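Poly-beta-1,6-N-acetyl-D-glucosamine export protein (Escherichia coli, PDB 4Y25) exports the biofilm adhesin poly-beta-1,6-N-acetyl-D-glucosamine across the outer membrane of Escherichia coli through its C-terminal beta-barrel domain. Local coordinates at residues G63-G71 against A83-N91; L119-A127 against T158-E168. All coordinates share one frame; numbering follows the deposited sequence.

Contact 1. Residues G63-G71 against A83-N91; sequences GIVRDWLAG and AEYAERVFN
Trp68 and Val89 meet across two antiparallel neighbours of the membrane beta-barrel, strands 64-76 and 79-89, which form a beta hairpin. The indole offers its edge: Val89 CG2 lies near the ring plane, 3.5 Å from Trp68 CZ3. Tyr85 shares this face of the sheet, and Phe51 of the preceding strand also meets the indole. The other face carries Asp67 and Arg88, a non-hydrogen-bonded couple whose side chains run side by side in the same direction; loop residues Leu119 and His121 touch Arg88 here, consistent with a side turned into the barrel. The carboxylate and guanidinium planes are 64° apart, and Asp67 OD2 to Arg88 NH1 is a long salt bridge of 3.7 Å. Further along this face, Leu69 CB packs on Ala86 CB at 3.6 Å. Glu84 reaches across with its chain extended, laying OE2 against the Leu69 methyls, while its OE1 pairs with Arg99 of the next strand. Trp68 and Glu87 bond both ways through their backbones, as do Ala70 and Tyr85. At the loop end, the Phe90 ring swings toward the first strand, CG anti to the backbone N (chi1 177°), and sets CD1 3.7 Å from Val65 CG2.

Contact 2. Residues L119-A127 against T158-E168; sequences LSHRVPLRA and TDFSDSNQRHE
The loop between barrel strands 110-118 and 134-144 leans here against the hairpin of strands 149-160 and 165-179, with Val123 packing on Phe160. Val123 CG2 sits over one face of the Phe160 ring in a CH-pi contact, 3.9 Å from the centroid and 20° off the normal. Beside it, Pro124 CD approaches the same ring at its edge, 4.0 Å from Phe160 CE2. Within the hairpin, Asn164 ND2 lies over the rim of the opposite face, and Phe160 CZ in turn lies over the centre of the Arg166 guanidinium, so the aromatic is layered between loop and hairpin groups. The NE of Arg166 is held by Asn196 and Glu194, which fasten the guanidinium from the next strand and the loop after it. Arg122 and Glu168 pair by charge alone: NH1 and OE1 are 3.2 Å apart, but OE1 is displaced from the plane of the guanidinium, so no N-H is aimed at it, and the two flat groups are 77° apart. Tyr192 OH gives Glu168 OE1 a hydrogen bond partner. Arg122 turns toward this carboxylate with CG anti to its carbonyl carbon (chi1 -81°). Ser120 OG accepts from Arg122 N at 3.0 Å, an ST turn just before the arginine.

Contact 1 is a surface contact between neighbouring barrel strands; contact 2 is buried and brings a loop onto a hairpin further round the same barrel, about 17 Å away between centres. Backbone hydrogen bonds carry the first, whereas none crosses the second, which rests on side-chain packing and charge. Each has an arginine-carboxylate pair, loose in both cases. The loop 119-127 links them: its Leu119 CB lies 3.4 Å from Arg88 NH2, and His121 also packs on that arginine, while Arg122, Val123 and Pro124 touch the hairpin. One loop thus touches two separate parts of the barrel wall.

Contact 1. Residues G63-G71 against A83-N91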
ATOM      1  N   GLY A  63     -13.184 -11.667  17.258  1.00141.05           N
ATOM      2  CA  GLY A  63     -12.529 -10.389  17.045  1.00141.86           C
ATOM      3  C   GLY A  63     -12.386 -10.060  15.571  1.00138.63           C
ATOM      4  O   GLY A  63     -11.287 -10.095  15.019  1.00130.65           O
ATOM      5  N   ILE A  64     -13.506  -9.730  14.936  1.00145.41           N
ATOM      6  CA  ILE A  64     -13.531  -9.482  13.499  1.00141.05           C
ATOM      7  C   ILE A  64     -13.943  -8.042  13.170  1.00140.00           C
ATOM      8  O   ILE A  64     -14.907  -7.514  13.725  1.00133.09           O
ATOM      9  CB  ILE A  64     -14.483 -10.477  12.791  1.00136.37           C
ATOM     10  CG1 ILE A  64     -14.755 -10.043  11.351  1.00142.57           C
ATOM     11  CG2 ILE A  64     -15.787 -10.614  13.562  1.00144.30           C
ATOM     12  CD1 ILE A  64     -13.522 -10.026  10.487  1.00142.52           C
ATOM     13  N   VAL A  65     -13.195  -7.416  12.262  1.00126.84           N
ATOM     14  CA  VAL A  65     -13.461  -6.048  11.827  1.00116.74           C
ATOM     15  C   VAL A  65     -13.926  -5.988  10.373  1.00118.25           C
ATOM     16  O   VAL A  65     -13.235  -6.472   9.476  1.00114.18           O
ATOM     17  CB  VAL A  65     -12.211  -5.168  11.975  1.00105.85           C
ATOM     18  CG1 VAL A  65     -12.584  -3.697  11.846  1.00110.03           C
ATOM     19  CG2 VAL A  65     -11.529  -5.439  13.307  1.00 91.62           C
ATOM     20  N   ARG A  66     -15.093  -5.387  10.140  1.00112.39           N
ATOM     21  CA  ARG A  66     -15.621  -5.242   8.783  1.00109.00           C
ATOM     22  C   ARG A  66     -15.852  -3.778   8.407  1.00126.17           C
ATOM     23  O   ARG A  66     -16.131  -2.939   9.265  1.00116.27           O
ATOM     24  CB  ARG A  66     -16.925  -6.029   8.620  1.00 96.83           C
ATOM     25  CG  ARG A  66     -17.011  -7.288   9.465  1.00106.86           C
ATOM     26  CD  ARG A  66     -18.061  -8.251   8.933  1.00103.12           C
ATOM     27  NE  ARG A  66     -18.006  -9.535   9.628  1.00125.87           N
ATOM     28  CZ  ARG A  66     -18.006 -10.719   9.022  1.00134.47           C
ATOM     29  NH1 ARG A  66     -18.055 -10.792   7.698  1.00136.68           N
ATOM     30  NH2 ARG A  66     -17.954 -11.832   9.741  1.00126.44           N
ATOM     31  N   ASP A  67     -15.724  -3.478   7.116  1.00125.03           N
ATOM     32  CA  ASP A  67     -15.960  -2.129   6.602  1.00 95.79           C
ATOM     33  C   ASP A  67     -17.006  -2.123   5.499  1.00 96.52           C
ATOM     34  O   ASP A  67     -16.945  -2.926   4.571  1.00118.84           O
ATOM     35  CB  ASP A  67     -14.671  -1.508   6.054  1.00 88.30           C
ATOM     36  CG  ASP A  67     -13.667  -1.187   7.133  1.00 95.06           C
ATOM     37  OD1 ASP A  67     -13.542  -1.982   8.083  1.00128.46           O
ATOM     38  OD2 ASP A  67     -12.998  -0.139   7.030  1.00109.05           O
ATOM     39  N   TRP A  68     -17.961  -1.207   5.602  1.00 96.94           N
ATOM     40  CA  TRP A  68     -18.845  -0.909   4.486  1.00 98.07           C
ATOM     41  C   TRP A  68     -18.577   0.517   4.038  1.00 98.47           C
ATOM     42  O   TRP A  68     -18.656   1.448   4.836  1.00105.64           O
ATOM     43  CB  TRP A  68     -20.310  -1.099   4.872  1.00111.06           C
ATOM     44  CG  TRP A  68     -20.667  -2.532   5.084  1.00124.75           C
ATOM     45  CD1 TRP A  68     -21.030  -3.437   4.129  1.00127.53           C
ATOM     46  CD2 TRP A  68     -20.682  -3.236   6.329  1.00133.18           C
ATOM     47  NE1 TRP A  68     -21.276  -4.660   4.704  1.00137.86           N
ATOM     48  CE2 TRP A  68     -21.070  -4.563   6.055  1.00142.48           C
ATOM     49  CE3 TRP A  68     -20.408  -2.872   7.651  1.00130.20           C
ATOM     50  CZ2 TRP A  68     -21.190  -5.526   7.054  1.00143.58           C
ATOM     51  CZ3 TRP A  68     -20.528  -3.830   8.639  1.00137.74           C
ATOM     52  CH2 TRP A  68     -20.916  -5.141   8.336  1.00142.01           C
ATOM     53  N   LEU A  69     -18.242   0.686   2.764  1.00 88.61           N
ATOM     54  CA  LEU A  69     -17.832   1.992   2.274  1.00105.88           C
ATOM     55  C   LEU A  69     -18.509   2.382   0.967  1.00115.83           C
ATOM     56  O   LEU A  69     -18.971   1.532   0.203  1.00104.93           O
ATOM     57  CB  LEU A  69     -16.311   2.033   2.104  1.00114.85           C
ATOM     58  CG  LEU A  69     -15.639   0.858   1.394  1.00125.37           C
ATOM     59  CD1 LEU A  69     -15.386   1.181  -0.070  1.00128.66           C
ATOM     60  CD2 LEU A  69     -14.344   0.481   2.098  1.00117.76           C
ATOM     61  N   ALA A  70     -18.564   3.687   0.731  1.00121.05           N
ATOM     62  CA  ALA A  70     -19.118   4.245  -0.490  1.00111.54           C
ATOM     63  C   ALA A  70     -18.504   5.617  -0.725  1.00110.90           C
ATOM     64  O   ALA A  70     -18.240   6.355   0.223  1.00117.87           O
ATOM     65  CB  ALA A  70     -20.633   4.337  -0.404  1.00103.06           C
ATOM     66  N   GLY A  71     -18.266   5.953  -1.986  1.00105.82           N
ATOM     67  CA  GLY A  71     -17.672   7.233  -2.319  1.00109.66           C
ATOM     68  C   GLY A  71     -17.771   7.565  -3.791  1.00101.56           C
ATOM     69  O   GLY A  71     -18.290   6.779  -4.584  1.00108.68           O
ATOM     70  N   ALA A  83     -13.556  11.151  -2.906  1.00 89.90           N
ATOM     71  CA  ALA A  83     -13.963  11.195  -1.511  1.00 88.88           C
ATOM     72  C   ALA A  83     -14.637   9.873  -1.178  1.00 98.95           C
ATOM     73  O   ALA A  83     -15.164   9.203  -2.065  1.00 89.53           O
ATOM     74  CB  ALA A  83     -14.897  12.364  -1.252  1.00 93.79           C
ATOM     75  N   GLU A  84     -14.620   9.497   0.093  1.00107.15           N
ATOM     76  CA  GLU A  84     -15.146   8.201   0.500  1.00104.39           C
ATOM     77  C   GLU A  84     -15.534   8.193   1.970  1.00 99.02           C
ATOM     78  O   GLU A  84     -14.753   8.605   2.820  1.00101.03           O
ATOM     79  CB  GLU A  84     -14.111   7.105   0.233  1.00118.35           C
ATOM     80  CG  GLU A  84     -14.415   5.774   0.910  1.00133.04           C
ATOM     81  CD  GLU A  84     -13.209   4.856   0.962  1.00145.44           C
ATOM     82  OE1 GLU A  84     -12.071   5.370   1.012  1.00142.28           O
ATOM     83  OE2 GLU A  84     -13.397   3.621   0.956  1.00152.62           O
ATOM     84  N   TYR A  85     -16.741   7.723   2.266  1.00114.60           N
ATOM     85  CA  TYR A  85     -17.159   7.531   3.650  1.00129.61           C
ATOM     86  C   TYR A  85     -17.394   6.045   3.903  1.00119.48           C
ATOM     87  O   TYR A  85     -17.903   5.330   3.042  1.00117.20           O
ATOM     88  CB  TYR A  85     -18.420   8.347   3.962  1.00152.00           C
ATOM     89  CG  TYR A  85     -18.669   8.575   5.442  1.00176.03           C
ATOM     90  CD1 TYR A  85     -18.609   9.854   5.978  1.00186.50           C
ATOM     91  CD2 TYR A  85     -18.994   7.526   6.296  1.00186.86           C
ATOM     92  CE1 TYR A  85     -18.835  10.078   7.319  1.00197.87           C
ATOM     93  CE2 TYR A  85     -19.221   7.741   7.643  1.00195.32           C
ATOM     94  CZ  TYR A  85     -19.142   9.023   8.145  1.00204.09           C
ATOM     95  OH  TYR A  85     -19.372   9.267   9.476  1.00214.06           O
ATOM     96  N   ALA A  86     -17.007   5.584   5.087  1.00109.04           N
ATOM     97  CA  ALA A  86     -17.178   4.187   5.458  1.00106.19           C
ATOM     98  C   ALA A  86     -17.738   4.041   6.870  1.00106.68           C
ATOM     99  O   ALA A  86     -17.655   4.962   7.680  1.00102.62           O
ATOM    100  CB  ALA A  86     -15.856   3.449   5.342  1.00111.63           C
ATOM    101  N   GLU A  87     -18.311   2.876   7.152  1.00109.28           N
ATOM    102  CA  GLU A  87     -18.739   2.538   8.504  1.00103.90           C
ATOM    103  C   GLU A  87     -17.973   1.307   8.976  1.00109.95           C
ATOM    104  O   GLU A  87     -17.944   0.286   8.290  1.00 94.40           O
ATOM    105  CB  GLU A  87     -20.247   2.288   8.556  1.00105.24           C
ATOM    106  CG  GLU A  87     -20.900   2.700   9.866  1.00127.06           C
ATOM    107  CD  GLU A  87     -20.535   4.116  10.277  1.00160.84           C
ATOM    108  OE1 GLU A  87     -20.730   5.045   9.464  1.00159.55           O
ATOM    109  OE2 GLU A  87     -20.054   4.300  11.415  1.00176.33           O
ATOM    110  N   ARG A  88     -17.343   1.411  10.141  1.00108.45           N
ATOM    111  CA  ARG A  88     -16.546   0.313  10.675  1.00110.84           C
ATOM    112  C   ARG A  88     -17.181  -0.265  11.933  1.00116.08           C
ATOM    113  O   ARG A  88     -17.574   0.469  12.840  1.00119.60           O
ATOM    114  CB  ARG A  88     -15.117   0.781  10.967  1.00119.58           C
ATOM    115  CG  ARG A  88     -14.127  -0.356  11.178  1.00111.98           C
ATOM    116  CD  ARG A  88     -12.835  -0.131  10.403  1.00108.54           C
ATOM    117  NE  ARG A  88     -11.889   0.733  11.101  1.00121.38           N
ATOM    118  CZ  ARG A  88     -10.688   1.053  10.628  1.00123.51           C
ATOM    119  NH1 ARG A  88     -10.288   0.588   9.451  1.00100.85           N
ATOM    120  NH2 ARG A  88      -9.887   1.846  11.328  1.00134.55           N
ATOM    121  N   VAL A  89     -17.283  -1.588  11.976  1.00120.07           N
ATOM    122  CA  VAL A  89     -17.920  -2.266  13.094  1.00125.14           C
ATOM    123  C   VAL A  89     -16.935  -3.162  13.818  1.00125.89           C
ATOM    124  O   VAL A  89     -16.102  -3.825  13.196  1.00118.81           O
ATOM    125  CB  VAL A  89     -19.122  -3.112  12.631  1.00125.79           C
ATOM    126  CG1 VAL A  89     -19.932  -3.598  13.828  1.00122.18           C
ATOM    127  CG2 VAL A  89     -19.999  -2.303  11.700  1.00137.07           C
ATOM    128  N   PHE A  90     -17.026  -3.168  15.141  1.00133.22           N
ATOM    129  CA  PHE A  90     -16.266  -4.109  15.936  1.00130.42           C
ATOM    130  C   PHE A  90     -16.889  -4.394  17.301  1.00145.48           C
ATOM    131  O   PHE A  90     -17.009  -3.489  18.126  1.00151.75           O
ATOM    132  CB  PHE A  90     -14.845  -3.617  16.157  1.00123.74           C
ATOM    133  CG  PHE A  90     -14.072  -4.530  17.022  1.00135.17           C
ATOM    134  CD1 PHE A  90     -13.456  -5.637  16.478  1.00136.77           C
ATOM    135  CD2 PHE A  90     -14.052  -4.353  18.395  1.00145.72           C
ATOM    136  CE1 PHE A  90     -12.781  -6.521  17.277  1.00140.67           C
ATOM    137  CE2 PHE A  90     -13.392  -5.236  19.199  1.00153.86           C
ATOM    138  CZ  PHE A  90     -12.755  -6.328  18.639  1.00153.30           C
ATOM    139  N   ASN A  91     -17.211  -5.662  17.554  1.00156.33           N
ATOM    140  CA  ASN A  91     -17.791  -6.101  18.827  1.00160.97           C
ATOM    141  C   ASN A  91     -19.019  -5.277  19.208  1.00160.52           C
ATOM    142  O   ASN A  91     -19.065  -4.674  20.281  1.00161.02           O
ATOM    143  CB  ASN A  91     -16.745  -6.040  19.952  1.00158.02           C
ATOM    144  CG  ASN A  91     -17.200  -6.752  21.219  1.00157.60           C
ATOM    145  OD1 ASN A  91     -17.938  -7.735  21.164  1.00157.23           O
ATOM    146  ND2 ASN A  91     -16.760  -6.252  22.370  1.00154.80           N
TER

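Contact 2. Residues L119-A127 against T158-E168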
ATOM      1  N   LEU A 119     -11.206   6.573   9.701  1.00122.41           N
ATOM      2  CA  LEU A 119     -10.029   6.356  10.522  1.00126.26           C
ATOM      3  C   LEU A 119      -8.886   5.960   9.594  1.00121.29           C
ATOM      4  O   LEU A 119      -9.122   5.491   8.480  1.00121.40           O
ATOM      5  CB  LEU A 119     -10.273   5.264  11.568  1.00126.84           C
ATOM      6  CG  LEU A 119     -11.581   5.259  12.362  1.00127.13           C
ATOM      7  CD1 LEU A 119     -12.683   4.517  11.615  1.00123.44           C
ATOM      8  CD2 LEU A 119     -11.358   4.630  13.724  1.00131.55           C
ATOM      9  N   SER A 120      -7.652   6.142  10.046  1.00109.33           N
ATOM     10  CA  SER A 120      -6.500   5.887   9.193  1.00 99.32           C
ATOM     11  C   SER A 120      -6.040   4.437   9.265  1.00105.96           C
ATOM     12  O   SER A 120      -6.113   3.805  10.318  1.00115.96           O
ATOM     13  CB  SER A 120      -5.345   6.812   9.573  1.00108.27           C
ATOM     14  OG  SER A 120      -4.236   6.613   8.715  1.00117.45           O
ATOM     15  N   HIS A 121      -5.568   3.918   8.135  1.00109.46           N
ATOM     16  CA  HIS A 121      -4.989   2.582   8.083  1.00106.90           C
ATOM     17  C   HIS A 121      -3.533   2.637   8.523  1.00111.07           C
ATOM     18  O   HIS A 121      -2.902   1.603   8.755  1.00131.92           O
ATOM     19  CB  HIS A 121      -5.096   1.993   6.677  1.00116.17           C
ATOM     20  CG  HIS A 121      -6.481   2.020   6.113  1.00137.70           C
ATOM     21  ND1 HIS A 121      -7.516   1.278   6.643  1.00142.51           N
ATOM     22  CD2 HIS A 121      -7.002   2.693   5.061  1.00148.10           C
ATOM     23  CE1 HIS A 121      -8.614   1.498   5.944  1.00149.88           C
ATOM     24  NE2 HIS A 121      -8.331   2.352   4.978  1.00157.57           N
ATOM     25  N   ARG A 122      -3.006   3.852   8.638  1.00102.95           N
ATOM     26  CA  ARG A 122      -1.639   4.061   9.098  1.00110.16           C
ATOM     27  C   ARG A 122      -1.527   3.743  10.586  1.00111.59           C
ATOM     28  O   ARG A 122      -0.430   3.653  11.137  1.00119.14           O
ATOM     29  CB  ARG A 122      -1.187   5.495   8.809  1.00102.92           C
ATOM     30  CG  ARG A 122      -0.724   5.705   7.373  1.00 91.25           C
ATOM     31  CD  ARG A 122       0.642   6.363   7.326  1.00100.78           C
ATOM     32  NE  ARG A 122       1.324   6.156   6.051  1.00124.93           N
ATOM     33  CZ  ARG A 122       2.046   5.078   5.758  1.00138.15           C
ATOM     34  NH1 ARG A 122       2.176   4.102   6.648  1.00127.65           N
ATOM     35  NH2 ARG A 122       2.637   4.973   4.575  1.00143.90           N
ATOM     36  N   VAL A 123      -2.679   3.586  11.231  1.00104.46           N
ATOM     37  CA  VAL A 123      -2.752   2.977  12.552  1.00113.08           C
ATOM     38  C   VAL A 123      -2.731   1.461  12.383  1.00104.17           C
ATOM     39  O   VAL A 123      -3.544   0.922  11.631  1.00 99.54           O
ATOM     40  CB  VAL A 123      -4.032   3.405  13.308  1.00108.07           C
ATOM     41  CG1 VAL A 123      -4.249   2.537  14.539  1.00 98.41           C
ATOM     42  CG2 VAL A 123      -3.967   4.877  13.684  1.00108.56           C
ATOM     43  N   PRO A 124      -1.796   0.772  13.064  1.00 95.13           N
ATOM     44  CA  PRO A 124      -1.721  -0.696  13.011  1.00 99.59           C
ATOM     45  C   PRO A 124      -3.103  -1.299  13.274  1.00113.08           C
ATOM     46  O   PRO A 124      -3.686  -1.008  14.319  1.00 85.15           O
ATOM     47  CB  PRO A 124      -0.716  -1.042  14.119  1.00 92.38           C
ATOM     48  CG  PRO A 124      -0.615   0.202  14.971  1.00110.01           C
ATOM     49  CD  PRO A 124      -0.843   1.341  14.030  1.00109.00           C
ATOM     50  N   LEU A 125      -3.618  -2.103  12.342  1.00139.49           N
ATOM     51  CA  LEU A 125      -5.064  -2.337  12.246  1.00155.38           C
ATOM     52  C   LEU A 125      -5.795  -2.920  13.441  1.00169.08           C
ATOM     53  O   LEU A 125      -7.019  -3.017  13.391  1.00193.78           O
ATOM     54  CB  LEU A 125      -5.387  -3.216  11.034  1.00154.91           C
ATOM     55  CG  LEU A 125      -5.632  -2.359   9.786  1.00159.06           C
ATOM     56  CD1 LEU A 125      -4.385  -2.091   8.929  1.00153.14           C
ATOM     57  CD2 LEU A 125      -6.774  -2.936   8.968  1.00164.30           C
ATOM     58  N   ARG A 126      -5.087  -3.316  14.494  1.00151.66           N
ATOM     59  CA  ARG A 126      -5.766  -3.505  15.760  1.00158.13           C
ATOM     60  C   ARG A 126      -4.884  -3.109  16.939  1.00153.08           C
ATOM     61  O   ARG A 126      -4.488  -3.925  17.768  1.00144.08           O
ATOM     62  CB  ARG A 126      -6.272  -4.933  15.914  1.00166.35           C
ATOM     63  CG  ARG A 126      -7.744  -4.963  15.588  1.00188.58           C
ATOM     64  CD  ARG A 126      -8.448  -4.023  16.535  1.00205.68           C
ATOM     65  NE  ARG A 126      -8.852  -4.596  17.800  1.00213.80           N
ATOM     66  CZ  ARG A 126     -10.055  -4.454  18.354  1.00215.90           C
ATOM     67  NH1 ARG A 126     -10.990  -3.636  17.849  1.00213.49           N
ATOM     68  NH2 ARG A 126     -10.270  -5.045  19.514  1.00217.85           N
ATOM     69  N   ALA A 127      -4.580  -1.818  16.972  1.00158.30           N
ATOM     70  CA  ALA A 127      -4.268  -1.123  18.204  1.00149.90           C
ATOM     71  C   ALA A 127      -5.618  -0.823  18.834  1.00152.78           C
ATOM     72  O   ALA A 127      -5.706  -0.404  19.982  1.00161.43           O
ATOM     73  CB  ALA A 127      -3.467   0.162  17.946  1.00148.34           C
ATOM     74  N   THR A 158       0.148  11.252  11.824  1.00 89.44           N
ATOM     75  CA  THR A 158      -0.993  10.492  12.334  1.00 95.73           C
ATOM     76  C   THR A 158      -1.244  10.746  13.815  1.00 99.60           C
ATOM     77  O   THR A 158      -0.348  10.580  14.640  1.00106.60           O
ATOM     78  CB  THR A 158      -0.801   8.974  12.130  1.00 92.29           C
ATOM     79  OG1 THR A 158      -0.372   8.710  10.787  1.00 94.99           O
ATOM     80  CG2 THR A 158      -2.101   8.233  12.401  1.00 77.02           C
ATOM     81  N   ASP A 159      -2.471  11.138  14.147  1.00 94.64           N
ATOM     82  CA  ASP A 159      -2.855  11.390  15.533  1.00 94.89           C
ATOM     83  C   ASP A 159      -3.684  10.239  16.097  1.00 96.91           C
ATOM     84  O   ASP A 159      -4.790   9.975  15.626  1.00 95.73           O
ATOM     85  CB  ASP A 159      -3.636  12.700  15.641  1.00106.07           C
ATOM     86  CG  ASP A 159      -3.239  13.518  16.853  1.00128.47           C
ATOM     87  OD1 ASP A 159      -2.081  13.394  17.306  1.00131.83           O
ATOM     88  OD2 ASP A 159      -4.091  14.282  17.355  1.00145.75           O
ATOM     89  N   PHE A 160      -3.144   9.561  17.106  1.00 94.38           N
ATOM     90  CA  PHE A 160      -3.819   8.427  17.733  1.00109.51           C
ATOM     91  C   PHE A 160      -4.740   8.905  18.852  1.00115.76           C
ATOM     92  O   PHE A 160      -4.552   9.993  19.394  1.00122.24           O
ATOM     93  CB  PHE A 160      -2.802   7.425  18.291  1.00115.11           C
ATOM     94  CG  PHE A 160      -2.028   6.672  17.240  1.00117.64           C
ATOM     95  CD1 PHE A 160      -1.237   7.340  16.318  1.00122.41           C
ATOM     96  CD2 PHE A 160      -2.065   5.287  17.199  1.00114.46           C
ATOM     97  CE1 PHE A 160      -0.521   6.644  15.363  1.00125.64           C
ATOM     98  CE2 PHE A 160      -1.349   4.585  16.248  1.00112.21           C
ATOM     99  CZ  PHE A 160      -0.577   5.265  15.329  1.00118.53           C
ATOM    100  N   SER A 161      -5.724   8.085  19.213  1.00121.54           N
ATOM    101  CA  SER A 161      -6.664   8.448  20.271  1.00125.97           C
ATOM    102  C   SER A 161      -6.075   8.221  21.664  1.00126.45           C
ATOM    103  O   SER A 161      -6.794   8.267  22.663  1.00132.96           O
ATOM    104  CB  SER A 161      -7.970   7.663  20.127  1.00133.45           C
ATOM    105  OG  SER A 161      -7.764   6.279  20.351  1.00145.54           O
ATOM    106  N   ASP A 162      -4.769   7.974  21.725  1.00120.11           N
ATOM    107  CA  ASP A 162      -4.078   7.824  23.001  1.00119.09           C
ATOM    108  C   ASP A 162      -2.901   8.796  23.092  1.00112.04           C
ATOM    109  O   ASP A 162      -1.851   8.467  23.647  1.00119.52           O
ATOM    110  CB  ASP A 162      -3.610   6.375  23.198  1.00113.07           C
ATOM    111  CG  ASP A 162      -2.504   5.969  22.237  1.00106.55           C
ATOM    112  OD1 ASP A 162      -2.306   6.659  21.217  1.00 88.46           O
ATOM    113  OD2 ASP A 162      -1.832   4.949  22.500  1.00110.74           O
ATOM    114  N   SER A 163      -3.096   9.982  22.516  1.00106.49           N
ATOM    115  CA  SER A 163      -2.142  11.094  22.567  1.00121.74           C
ATOM    116  C   SER A 163      -0.886  10.883  21.720  1.00127.90           C
ATOM    117  O   SER A 163      -0.091  11.808  21.552  1.00119.70           O
ATOM    118  CB  SER A 163      -1.736  11.388  24.018  1.00124.75           C
ATOM    119  OG  SER A 163      -0.747  12.401  24.075  1.00138.17           O
ATOM    120  N   ASN A 164      -0.705   9.681  21.181  1.00124.24           N
ATOM    121  CA  ASN A 164       0.470   9.405  20.361  1.00101.85           C
ATOM    122  C   ASN A 164       0.348   9.999  18.967  1.00102.45           C
ATOM    123  O   ASN A 164      -0.670   9.824  18.299  1.00110.04           O
ATOM    124  CB  ASN A 164       0.714   7.900  20.249  1.00103.80           C
ATOM    125  CG  ASN A 164       1.993   7.572  19.494  1.00101.60           C
ATOM    126  OD1 ASN A 164       3.088   7.615  20.057  1.00106.18           O
ATOM    127  ND2 ASN A 164       1.860   7.250  18.212  1.00 81.98           N
ATOM    128  N   GLN A 165       1.382  10.706  18.528  1.00105.88           N
ATOM    129  CA  GLN A 165       1.411  11.189  17.156  1.00115.03           C
ATOM    130  C   GLN A 165       2.598  10.611  16.396  1.00 99.80           C
ATOM    131  O   GLN A 165       3.748  10.725  16.820  1.00102.74           O
ATOM    132  CB  GLN A 165       1.432  12.723  17.099  1.00127.53           C
ATOM    133  CG  GLN A 165       2.069  13.424  18.280  1.00129.31           C
ATOM    134  CD  GLN A 165       2.204  14.919  18.043  1.00136.38           C
ATOM    135  OE1 GLN A 165       1.257  15.577  17.609  1.00146.82           O
ATOM    136  NE2 GLN A 165       3.383  15.461  18.326  1.00123.69           N
ATOM    137  N   ARG A 166       2.291   9.986  15.267  1.00 92.62           N
ATOM    138  CA  ARG A 166       3.293   9.352  14.425  1.00 85.25           C
ATOM    139  C   ARG A 166       3.568  10.176  13.175  1.00 97.95           C
ATOM    140  O   ARG A 166       2.668  10.414  12.370  1.00109.95           O
ATOM    141  CB  ARG A 166       2.835   7.948  14.031  1.00 90.56           C
ATOM    142  CG  ARG A 166       3.777   7.226  13.087  1.00 95.32           C
ATOM    143  CD  ARG A 166       3.323   5.797  12.863  1.00101.79           C
ATOM    144  NE  ARG A 166       3.279   5.044  14.112  1.00101.18           N
ATOM    145  CZ  ARG A 166       2.859   3.787  14.212  1.00 92.88           C
ATOM    146  NH1 ARG A 166       2.440   3.140  13.133  1.00 92.39           N
ATOM    147  NH2 ARG A 166       2.855   3.180  15.390  1.00 84.36           N
ATOM    148  N   HIS A 167       4.812  10.614  13.017  1.00 99.61           N
ATOM    149  CA  HIS A 167       5.221  11.300  11.799  1.00106.95           C
ATOM    150  C   HIS A 167       6.112  10.379  10.976  1.00101.53           C
ATOM    151  O   HIS A 167       7.249  10.103  11.351  1.00113.85           O
ATOM    152  CB  HIS A 167       5.950  12.609  12.117  1.00121.49           C
ATOM    153  CG  HIS A 167       5.388  13.348  13.291  1.00140.31           C
ATOM    154  ND1 HIS A 167       5.731  13.050  14.592  1.00156.43           N
ATOM    155  CD2 HIS A 167       4.505  14.373  13.364  1.00140.32           C
ATOM    156  CE1 HIS A 167       5.087  13.859  15.414  1.00161.48           C
ATOM    157  NE2 HIS A 167       4.334  14.672  14.693  1.00156.22           N
ATOM    158  N   GLU A 168       5.581   9.890   9.861  1.00 91.36           N
ATOM    159  CA  GLU A 168       6.339   9.015   8.978  1.00 86.42           C
ATOM    160  C   GLU A 168       6.837   9.781   7.761  1.00 94.48           C
ATOM    161  O   GLU A 168       6.164  10.687   7.273  1.00 78.27           O
ATOM    162  CB  GLU A 168       5.488   7.824   8.538  1.00 83.26           C
ATOM    163  CG  GLU A 168       5.026   6.935   9.677  1.00 99.34           C
ATOM    164  CD  GLU A 168       4.131   5.806   9.205  1.00115.90           C
ATOM    165  OE1 GLU A 168       4.652   4.835   8.619  1.00116.83           O
ATOM    166  OE2 GLU A 168       2.906   5.886   9.424  1.00125.34           O
TER